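Local coordinates for protein exotoxin (Staphylococcus aureus subsp. aureus, PDB 3URY) that is a superantigen-like toxin of undetermined individual function that probably acts, as its relatives do, as a secreted factor interfering with host immune defences, at residues K92-K97 / T121-S126. Residues are numbered along the deposited sequence; the frame is centred on the assembly and turned at random.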
# COMPACT_ATOMS: atom_id res chain seq x y z
N LYS A 92 4.58 20.84 -0.20
CA LYS A 92 5.97 21.25 -0.28
C LYS A 92 6.91 20.06 -0.48
O LYS A 92 6.49 18.89 -0.50
CB LYS A 92 6.32 21.91 1.05
CG LYS A 92 6.03 21.04 2.27
CD LYS A 92 6.62 21.70 3.52
CE LYS A 92 6.28 20.92 4.76
NZ LYS A 92 6.65 19.51 4.51
N LYS A 93 8.20 20.38 -0.62
CA LYS A 93 9.22 19.37 -0.81
C LYS A 93 9.29 18.46 0.39
O LYS A 93 9.17 18.92 1.52
CB LYS A 93 10.58 20.03 -0.98
CG LYS A 93 10.64 20.90 -2.22
CD LYS A 93 11.93 21.69 -2.29
CE LYS A 93 11.94 22.49 -3.56
NZ LYS A 93 13.17 23.26 -3.66
N VAL A 94 9.46 17.17 0.14
CA VAL A 94 9.60 16.18 1.18
C VAL A 94 10.74 15.27 0.77
O VAL A 94 10.78 14.74 -0.33
CB VAL A 94 8.34 15.36 1.40
CG1 VAL A 94 8.61 14.21 2.35
CG2 VAL A 94 7.19 16.22 1.86
N ASP A 95 11.66 15.10 1.69
CA ASP A 95 12.82 14.26 1.49
C ASP A 95 13.18 13.70 2.85
O ASP A 95 13.98 14.29 3.59
CB ASP A 95 13.98 15.10 0.95
CG ASP A 95 15.15 14.26 0.56
OD1 ASP A 95 15.04 13.01 0.64
OD2 ASP A 95 16.19 14.85 0.19
N HIS A 96 12.55 12.57 3.16
CA HIS A 96 12.65 11.86 4.43
C HIS A 96 12.95 10.41 4.19
O HIS A 96 12.64 9.89 3.14
CB HIS A 96 11.31 11.98 5.17
CG HIS A 96 11.28 11.34 6.55
ND1 HIS A 96 12.11 11.73 7.55
CD2 HIS A 96 10.38 10.43 7.12
CE1 HIS A 96 11.82 11.03 8.68
NE2 HIS A 96 10.76 10.24 8.41
N LYS A 97 13.59 9.76 5.14
CA LYS A 97 13.93 8.34 5.03
C LYS A 97 13.49 7.69 6.32
O LYS A 97 13.31 8.40 7.31
CB LYS A 97 15.43 8.21 4.85
CG LYS A 97 15.89 8.48 3.43
CD LYS A 97 17.35 8.93 3.33
CE LYS A 97 17.54 10.41 3.67
NZ LYS A 97 16.77 11.33 2.76
N THR A 121 9.00 10.47 -0.03
CA THR A 121 8.96 11.73 -0.77
C THR A 121 7.58 12.35 -0.79
O THR A 121 7.38 13.34 -1.50
CB THR A 121 9.46 11.58 -2.22
OG1 THR A 121 8.73 10.55 -2.86
CG2 THR A 121 10.95 11.27 -2.27
N LYS A 122 6.67 11.82 0.05
CA LYS A 122 5.29 12.28 0.14
C LYS A 122 4.86 12.71 1.55
O LYS A 122 5.13 12.02 2.52
CB LYS A 122 4.35 11.18 -0.35
CG LYS A 122 4.29 11.16 -1.90
CD LYS A 122 3.32 10.16 -2.52
CE LYS A 122 1.92 10.14 -1.90
NZ LYS A 122 1.20 11.42 -1.84
N GLU A 123 4.25 13.87 1.65
CA GLU A 123 3.73 14.38 2.94
C GLU A 123 2.70 13.45 3.53
O GLU A 123 2.60 13.26 4.72
CB GLU A 123 2.99 15.69 2.74
CG GLU A 123 3.72 16.92 3.14
CD GLU A 123 2.83 18.14 3.06
OE1 GLU A 123 2.17 18.32 2.04
OE2 GLU A 123 2.79 18.89 4.05
N GLN A 124 1.84 12.92 2.67
CA GLN A 124 0.80 12.01 3.12
C GLN A 124 0.94 10.74 2.30
O GLN A 124 1.04 10.85 1.08
CB GLN A 124 -0.55 12.61 2.90
CG GLN A 124 -1.69 11.87 3.61
CD GLN A 124 -3.01 12.58 3.43
OE1 GLN A 124 -3.56 12.58 2.34
NE2 GLN A 124 -3.56 13.11 4.53
N ILE A 125 1.04 9.60 3.00
CA ILE A 125 1.22 8.28 2.39
C ILE A 125 0.15 7.30 2.86
O ILE A 125 -0.31 7.37 3.99
CB ILE A 125 2.61 7.62 2.62
CG1 ILE A 125 3.75 8.43 2.08
CG2 ILE A 125 2.82 6.35 1.77
CD1 ILE A 125 4.91 7.51 1.68
N SER A 126 -0.35 6.50 1.94
CA SER A 126 -1.34 5.49 2.25
C SER A 126 -0.73 4.21 2.88
O SER A 126 0.42 3.83 2.57
CB SER A 126 -2.13 5.08 1.03
OG SER A 126 -1.35 4.43 -0.03
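The ammonium group of K122, a residue whose backbone packs against V94, illustrates how a buried charge is satisfied. K122 NZ donates to Q124 O at 3.0 Å, with a C=O...N angle of 174°, nearly in line with the carbonyl bond, and T87 OG1 and the carboxylate of D66 hold it as well. K122 CB is directed away from 92-97, and the contact is carried mainly by V94, the backbone of the turn and the side chain of E123. With CG1 anti to the backbone N (chi1 172°), V94 spreads its two methyls along the turn: CG1 lies 3.8 Å from K122 N, and CG2 reaches E123 CG at 3.8 Å. Beside it, T121 CA makes a CA-H...O contact with V94 O (3.5 Å). In the two-domain plan of superantigen-like toxins, 92-97 leads from the OB-fold into strand 96-105 of the beta-grasp domain, whereas 121-126 turns from strand 111-120 toward helix 127-142. D66 and T87 belong to the OB sheet, which makes K122 a link between domains. At the other end of the contact, the side chains of K92 and E123 cross at about a right angle in a long salt bridge, K92 NZ to E123 OE2 3.9 Å, while S91 N donates to E123 OE1 and N90 uses ND2 for T121 O and OD1 for E123 N.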